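PDB 4BQ2: B-agarase from Saccharophagus degradans, which hydrolyses the beta-1,4 linkages of agarose, acting from the chain end as an exo-beta-agarase of glycoside hydrolase family 50. Local coordinates for residues Gly202-Phe207 with Pro705-Ala710; Ser292-Met297 with Ala375-Ser380; Arg465-Ala470 with His587-His592. One frame throughout, in Å; residues are numbered along the deposited sequence.

Contact 1. Residues Gly202-Phe207 with Pro705-Ala710; sequences GLVDEF and PLTGRA
Leu203 and Val204 pass alongside the type I beta turn Pro705-Gly708, the closest CA atoms, those of Val204 and Leu706, being 7.6 Å apart. The gap is filled by methyl groups. Thr707 CG2 meets Val204 CG2 tip to tip at 3.6 Å, and Leu203 CD1 reaches the same threonine methyl, Thr707 CG2, obliquely at 4.1 Å. Beside them Leu706 CD2 lies 3.7 Å from the backbone atom Leu203 O, so the leucine methyl covers a carbonyl oxygen, and it also touches Val204 CG2, more loosely, at 4.4 Å. Threonine suits this place because its two branches serve different neighbours: a chi1 of 52° sets CG2 anti to the carbonyl carbon and toward the valine, while OG1 turns elsewhere to hydrogen-bond with Thr296 OG1. The turn is closed by Gly708 N bonding to Pro705 O at 3.0 Å, and Gly708 has a positive phi (93°) at which a side chain would press on the carbonyl O of Thr707. In the partner loop Asp205 makes an Asx turn, OD1 accepting from Phe207 N at 2.9 Å from above the carboxylate plane, and Val204 is held by backbone bonds to Met344 and Asn346. With apolar contact alone joining the segments, the fit depends on complementary shape, and the placing of each loop probably owes more to the polar bonds it makes within itself and with other neighbours.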
# COMPACT_ATOMS: atom_id res chain seq x y z
N GLY A 202 -8.05 1.86 26.01
CA GLY A 202 -9.44 1.49 25.78
C GLY A 202 -9.90 1.89 24.40
O GLY A 202 -11.01 2.39 24.22
N LEU A 203 -9.04 1.65 23.41
CA LEU A 203 -9.35 1.98 22.01
C LEU A 203 -10.40 1.09 21.37
O LEU A 203 -11.18 1.56 20.56
CB LEU A 203 -8.07 1.88 21.18
CG LEU A 203 -6.95 2.81 21.65
CD1 LEU A 203 -5.69 2.66 20.79
CD2 LEU A 203 -7.46 4.26 21.73
N VAL A 204 -10.39 -0.19 21.72
CA VAL A 204 -11.14 -1.23 21.02
C VAL A 204 -12.21 -1.87 21.90
O VAL A 204 -11.94 -2.22 23.06
CB VAL A 204 -10.19 -2.35 20.51
CG1 VAL A 204 -10.88 -3.19 19.45
CG2 VAL A 204 -8.87 -1.78 19.98
N ASP A 205 -13.41 -2.00 21.36
CA ASP A 205 -14.49 -2.72 22.01
C ASP A 205 -14.47 -4.23 21.70
O ASP A 205 -13.48 -4.73 21.12
CB ASP A 205 -15.83 -2.04 21.68
CG ASP A 205 -16.31 -2.30 20.26
OD1 ASP A 205 -15.71 -3.13 19.50
OD2 ASP A 205 -17.32 -1.68 19.92
N GLU A 206 -15.50 -4.99 22.08
CA GLU A 206 -15.43 -6.44 21.96
C GLU A 206 -15.54 -6.92 20.49
O GLU A 206 -15.18 -8.06 20.20
CB GLU A 206 -16.49 -7.17 22.83
CG GLU A 206 -17.92 -6.87 22.42
CD GLU A 206 -18.50 -5.67 23.16
OE1 GLU A 206 -17.77 -4.66 23.39
OE2 GLU A 206 -19.71 -5.75 23.50
N PHE A 207 -16.00 -6.03 19.61
CA PHE A 207 -16.21 -6.29 18.17
C PHE A 207 -15.01 -5.79 17.33
O PHE A 207 -15.02 -5.86 16.09
CB PHE A 207 -17.50 -5.60 17.69
CG PHE A 207 -18.74 -6.04 18.44
CD1 PHE A 207 -19.24 -7.34 18.28
CD2 PHE A 207 -19.39 -5.16 19.32
CE1 PHE A 207 -20.36 -7.75 18.99
CE2 PHE A 207 -20.54 -5.56 20.00
CZ PHE A 207 -21.02 -6.85 19.85
N PRO A 705 -7.10 -3.82 10.99
CA PRO A 705 -7.42 -3.60 12.40
C PRO A 705 -7.17 -2.15 12.83
O PRO A 705 -6.23 -1.51 12.37
CB PRO A 705 -6.46 -4.53 13.12
CG PRO A 705 -6.27 -5.68 12.16
CD PRO A 705 -6.24 -5.02 10.81
N LEU A 706 -8.06 -1.62 13.67
CA LEU A 706 -7.94 -0.26 14.19
C LEU A 706 -6.57 0.03 14.83
O LEU A 706 -6.03 1.13 14.70
CB LEU A 706 -9.05 -0.04 15.23
CG LEU A 706 -9.19 1.36 15.84
CD1 LEU A 706 -9.79 2.35 14.87
CD2 LEU A 706 -10.04 1.29 17.09
N THR A 707 -6.03 -0.97 15.50
CA THR A 707 -4.78 -0.86 16.22
C THR A 707 -3.61 -1.45 15.45
O THR A 707 -2.56 -1.76 16.04
CB THR A 707 -4.87 -1.54 17.60
OG1 THR A 707 -5.36 -2.89 17.46
CG2 THR A 707 -5.80 -0.72 18.49
N GLY A 708 -3.77 -1.55 14.14
CA GLY A 708 -2.70 -2.06 13.28
C GLY A 708 -2.70 -3.55 12.97
O GLY A 708 -2.85 -4.39 13.86
N ARG A 709 -2.49 -3.90 11.70
CA ARG A 709 -2.28 -5.31 11.38
C ARG A 709 -0.95 -5.73 12.03
O ARG A 709 -0.03 -4.93 12.13
CB ARG A 709 -2.27 -5.56 9.86
CG ARG A 709 -1.07 -4.96 9.12
CD ARG A 709 -1.18 -5.18 7.61
NE ARG A 709 -0.05 -4.59 6.89
CZ ARG A 709 0.20 -4.78 5.59
NH1 ARG A 709 -0.65 -5.52 4.86
NH2 ARG A 709 1.28 -4.22 5.04
N ALA A 710 -0.90 -6.96 12.51
CA ALA A 710 0.28 -7.48 13.22
C ALA A 710 1.62 -7.30 12.45
O ALA A 710 2.67 -6.99 13.03
CB ALA A 710 0.04 -8.95 13.60

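Contact 2. Residues Ser292-Met297 with Ala375-Ser380; sequences SNSSTM and AYSFYS
Thr296 and Tyr376 are the hydrogen-bonded pair of two antiparallel strands, close to the point where the second gives way to helix 378-387. Thr296 N donates to Tyr376 O at 3.0 Å, from above the carbonyl plane, and Tyr376 N returns a bond of like length to Thr296 O. In the adjoining non-hydrogen-bonded pair, the small methyl of Ala375 leaves room for the sulfur of Met297, SD to CB 4.2 Å. Ala375 CB also sits 3.3 Å from Ser295 OG, whose polar partner is Asn360. Ser377 is the helix N-cap. Its OG, anti to the backbone N (chi1 178°), accepts from Ser380 N at 3.1 Å and meets Ser294 OG at 2.6 Å, a tight hydroxyl pair; Ser294 OG is also bonded to Leu291 O. Two waters complete the junction between these buried residues. One donates to Ser294 O and accepts from Tyr379 N; the other donates to Ser294 O and Tyr376 O and accepts from Phe378 N at 2.8 Å. Amides of the first helical turn, which lack partners inside their own helix, are thus satisfied by a serine hydroxyl and by water, an arrangement typical of a strand-to-helix junction with a serine N-cap.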
# COMPACT_ATOMS: atom_id res chain seq x y z
N SER A 292 -5.30 -13.91 7.13
CA SER A 292 -3.90 -13.84 7.58
C SER A 292 -3.52 -12.47 8.14
O SER A 292 -2.64 -12.36 8.98
CB SER A 292 -2.94 -14.11 6.39
OG SER A 292 -3.21 -15.37 5.79
N ASN A 293 -4.14 -11.44 7.59
CA ASN A 293 -3.71 -10.06 7.88
C ASN A 293 -4.68 -9.30 8.77
O ASN A 293 -4.60 -8.06 8.89
CB ASN A 293 -3.46 -9.29 6.57
CG ASN A 293 -2.33 -9.88 5.77
OD1 ASN A 293 -1.14 -9.73 6.13
ND2 ASN A 293 -2.68 -10.53 4.69
N SER A 294 -5.59 -10.06 9.40
CA SER A 294 -6.70 -9.48 10.16
C SER A 294 -6.45 -9.49 11.66
O SER A 294 -7.35 -9.13 12.43
CB SER A 294 -8.03 -10.19 9.83
OG SER A 294 -8.09 -11.50 10.38
N SER A 295 -5.27 -9.94 12.09
CA SER A 295 -4.96 -9.93 13.52
C SER A 295 -4.13 -8.72 13.91
O SER A 295 -3.44 -8.15 13.06
CB SER A 295 -4.25 -11.24 13.93
OG SER A 295 -2.87 -11.21 13.56
N THR A 296 -4.23 -8.32 15.19
CA THR A 296 -3.54 -7.14 15.75
C THR A 296 -2.81 -7.54 17.03
O THR A 296 -3.34 -8.37 17.78
CB THR A 296 -4.54 -5.98 16.02
OG1 THR A 296 -3.84 -4.78 16.37
CG2 THR A 296 -5.67 -6.34 17.07
N MET A 297 -1.60 -7.01 17.27
CA MET A 297 -0.81 -7.43 18.44
C MET A 297 -1.52 -7.06 19.76
O MET A 297 -1.91 -5.91 19.95
CB MET A 297 0.63 -6.86 18.41
CG MET A 297 1.54 -7.33 17.27
SD MET A 297 1.78 -9.11 17.14
CE MET A 297 3.36 -9.16 16.30
N ALA A 375 -1.54 -12.22 18.90
CA ALA A 375 -2.40 -11.29 18.18
C ALA A 375 -3.85 -11.81 18.25
O ALA A 375 -4.08 -12.97 18.61
CB ALA A 375 -1.89 -11.13 16.74
N TYR A 376 -4.83 -10.95 18.00
CA TYR A 376 -6.21 -11.40 17.99
C TYR A 376 -6.89 -10.87 16.75
O TYR A 376 -6.66 -9.72 16.35
CB TYR A 376 -6.97 -10.97 19.26
CG TYR A 376 -8.36 -11.59 19.42
CD1 TYR A 376 -8.51 -12.89 19.90
CD2 TYR A 376 -9.52 -10.87 19.09
CE1 TYR A 376 -9.75 -13.47 20.05
CE2 TYR A 376 -10.78 -11.45 19.23
CZ TYR A 376 -10.88 -12.75 19.73
OH TYR A 376 -12.11 -13.37 19.89
N SER A 377 -7.68 -11.72 16.10
CA SER A 377 -8.46 -11.32 14.94
C SER A 377 -9.92 -11.09 15.33
O SER A 377 -10.72 -12.04 15.42
CB SER A 377 -8.37 -12.37 13.80
OG SER A 377 -9.21 -11.92 12.73
N PHE A 378 -10.27 -9.83 15.55
CA PHE A 378 -11.65 -9.45 15.82
C PHE A 378 -12.57 -9.78 14.62
O PHE A 378 -13.71 -10.23 14.82
CB PHE A 378 -11.74 -7.99 16.22
CG PHE A 378 -11.20 -7.72 17.59
CD1 PHE A 378 -12.01 -7.93 18.72
CD2 PHE A 378 -9.89 -7.29 17.77
CE1 PHE A 378 -11.49 -7.69 20.00
CE2 PHE A 378 -9.38 -7.05 19.04
CZ PHE A 378 -10.18 -7.26 20.15
N TYR A 379 -12.08 -9.55 13.41
CA TYR A 379 -12.86 -9.91 12.20
C TYR A 379 -13.24 -11.41 12.21
O TYR A 379 -14.40 -11.77 12.01
CB TYR A 379 -12.08 -9.54 10.91
CG TYR A 379 -12.83 -9.81 9.62
CD1 TYR A 379 -13.72 -8.88 9.11
CD2 TYR A 379 -12.65 -11.00 8.91
CE1 TYR A 379 -14.41 -9.11 7.93
CE2 TYR A 379 -13.34 -11.25 7.73
CZ TYR A 379 -14.23 -10.30 7.25
OH TYR A 379 -14.91 -10.55 6.09
N SER A 380 -12.26 -12.27 12.45
CA SER A 380 -12.53 -13.72 12.52
C SER A 380 -13.56 -14.05 13.61
O SER A 380 -14.52 -14.83 13.38
CB SER A 380 -11.23 -14.49 12.72
OG SER A 380 -11.44 -15.88 12.57
O HOH W 1 -9.69 -7.93 12.84
O HOH W 2 -8.32 -7.96 14.88

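Contact 3. Residues Arg465-Ala470 with His587-His592; sequences RAMETA and HGAVEH
Met467 is bent at both its second and third torsions, with CG anti to the carbonyl carbon, and this folds its thioether across to the neighbouring helix; His592, with CG anti to its own backbone N (chi1 -178°), extends its imidazole to meet it. The two side chains cross at about a right angle. The methyl CE of Met467 lies over one face of the His592 ring, 3.7 Å from the centroid and 22° off the ring normal, a CH-pi contact displaced toward the CD2 rim, where Met467 CE is 3.4 Å from His592 CD2. The sulfur stands obliquely to the ring and packs at the same time on alanine, Met467 SD lying 3.9 Å from Ala589 CB. A flexible, polarisable methionine suits such a place, since it can cover an imidazole and an alanine together. Helices 460-477 and 565-593 run side by side, their local axes 8.2 Å apart and crossing at -35°. Such roughly parallel packing is consistent with helices of the outer layer of the (beta/alpha)8 barrel expected in this glycoside hydrolase family, and both lie in its beta-galactosidase-like region. Small residues permit the close approach. Ala589 CB presses against the carbonyl Ala466 O at 3.4 Å and lies 4.1 Å from Ala466 CB, while in return Ala470 CB rests 3.3 Å from Ala589 O. The methyls of Ala589 and Ala470 thus lie against the backbone of the opposite helix, and the CA atoms of Met467 and Ala589 come within 4.8 Å. Tyr593, one residue beyond His592, also packs on Met467 and Ala470, and Val585, a turn earlier than Ala589, packs on Ala466.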
# COMPACT_ATOMS: atom_id res chain seq x y z
N ARG A 465 14.79 -22.04 -5.28
CA ARG A 465 13.68 -21.60 -4.47
C ARG A 465 12.53 -21.11 -5.35
O ARG A 465 11.35 -21.33 -5.00
CB ARG A 465 14.16 -20.55 -3.45
CG ARG A 465 15.02 -21.12 -2.30
CD ARG A 465 14.31 -22.28 -1.60
NE ARG A 465 13.11 -21.78 -0.93
CZ ARG A 465 12.19 -22.53 -0.31
NH1 ARG A 465 12.28 -23.86 -0.29
NH2 ARG A 465 11.17 -21.92 0.28
N ALA A 466 12.85 -20.50 -6.50
CA ALA A 466 11.80 -20.02 -7.43
C ALA A 466 11.05 -21.24 -7.97
O ALA A 466 9.84 -21.20 -8.08
CB ALA A 466 12.38 -19.21 -8.59
N MET A 467 11.78 -22.31 -8.30
CA MET A 467 11.19 -23.57 -8.77
C MET A 467 10.27 -24.17 -7.67
O MET A 467 9.13 -24.58 -7.94
CB MET A 467 12.30 -24.56 -9.13
CG MET A 467 12.97 -24.31 -10.48
SD MET A 467 11.88 -24.56 -11.89
CE MET A 467 11.79 -26.36 -11.95
N GLU A 468 10.76 -24.22 -6.42
CA GLU A 468 9.92 -24.73 -5.34
C GLU A 468 8.67 -23.85 -5.16
O GLU A 468 7.57 -24.36 -4.95
CB GLU A 468 10.70 -24.94 -4.04
CG GLU A 468 9.89 -25.47 -2.87
CD GLU A 468 9.37 -26.90 -3.06
OE1 GLU A 468 9.76 -27.58 -4.04
OE2 GLU A 468 8.51 -27.33 -2.25
N THR A 469 8.84 -22.54 -5.27
CA THR A 469 7.70 -21.65 -5.15
C THR A 469 6.63 -21.96 -6.20
O THR A 469 5.47 -22.10 -5.86
CB THR A 469 8.13 -20.18 -5.25
OG1 THR A 469 9.06 -19.94 -4.20
CG2 THR A 469 6.92 -19.23 -5.14
N ALA A 470 7.03 -22.03 -7.46
CA ALA A 470 6.09 -22.32 -8.55
C ALA A 470 5.48 -23.72 -8.38
O ALA A 470 4.30 -23.94 -8.68
CB ALA A 470 6.82 -22.20 -9.91
N HIS A 587 10.04 -16.31 -14.48
CA HIS A 587 9.22 -16.75 -15.59
C HIS A 587 9.48 -18.23 -15.90
O HIS A 587 8.54 -18.99 -16.11
CB HIS A 587 9.46 -15.91 -16.84
CG HIS A 587 8.80 -16.47 -18.05
ND1 HIS A 587 9.48 -17.23 -18.98
CD2 HIS A 587 7.52 -16.41 -18.47
CE1 HIS A 587 8.64 -17.61 -19.92
NE2 HIS A 587 7.44 -17.14 -19.63
N GLY A 588 10.75 -18.64 -15.89
CA GLY A 588 11.11 -20.03 -16.18
C GLY A 588 10.47 -21.01 -15.22
O GLY A 588 9.97 -22.06 -15.66
N ALA A 589 10.49 -20.68 -13.92
CA ALA A 589 9.85 -21.50 -12.90
C ALA A 589 8.32 -21.57 -13.07
O ALA A 589 7.76 -22.65 -13.01
CB ALA A 589 10.22 -21.04 -11.49
N VAL A 590 7.68 -20.43 -13.33
CA VAL A 590 6.23 -20.41 -13.48
C VAL A 590 5.88 -21.23 -14.71
O VAL A 590 4.98 -22.09 -14.64
CB VAL A 590 5.70 -18.97 -13.58
CG1 VAL A 590 4.23 -18.94 -14.00
CG2 VAL A 590 5.89 -18.27 -12.22
N GLU A 591 6.62 -20.99 -15.80
CA GLU A 591 6.34 -21.70 -17.06
C GLU A 591 6.56 -23.21 -16.89
O GLU A 591 5.83 -24.03 -17.43
CB GLU A 591 7.25 -21.18 -18.16
CG GLU A 591 7.11 -21.87 -19.51
CD GLU A 591 8.06 -21.26 -20.53
OE1 GLU A 591 9.26 -21.07 -20.24
OE2 GLU A 591 7.56 -20.91 -21.60
N HIS A 592 7.59 -23.58 -16.14
CA HIS A 592 7.87 -25.00 -15.93
C HIS A 592 6.68 -25.80 -15.32
O HIS A 592 6.33 -26.91 -15.78
CB HIS A 592 9.11 -25.15 -15.03
CG HIS A 592 9.50 -26.57 -14.80
ND1 HIS A 592 10.28 -27.27 -15.70
CD2 HIS A 592 9.16 -27.45 -13.83
CE1 HIS A 592 10.43 -28.52 -15.27
NE2 HIS A 592 9.77 -28.64 -14.13

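In the fold
After the N-terminal region with its calcium site, the chain reaches 202-207, the first half of contact 1, completed only at 705-710, some 500 residues later; it joins the loop after strand 180-191 to the loop after strand 693-699. Inside that long span contact 2 opens at 292-297 and closes at 375-380, and contact 3 then opens at 465-470 and closes at 587-592; these two follow in series without crossing. Contacts 1 and 2 adjoin, their centres 9 Å apart, and share Thr296, its OG1 probably also bonded to Gly708 O, joining the late loop to the small antiparallel sheet. Contact 3 stands apart, its centre about 39 Å from that of contact 1, and ties two long helices together.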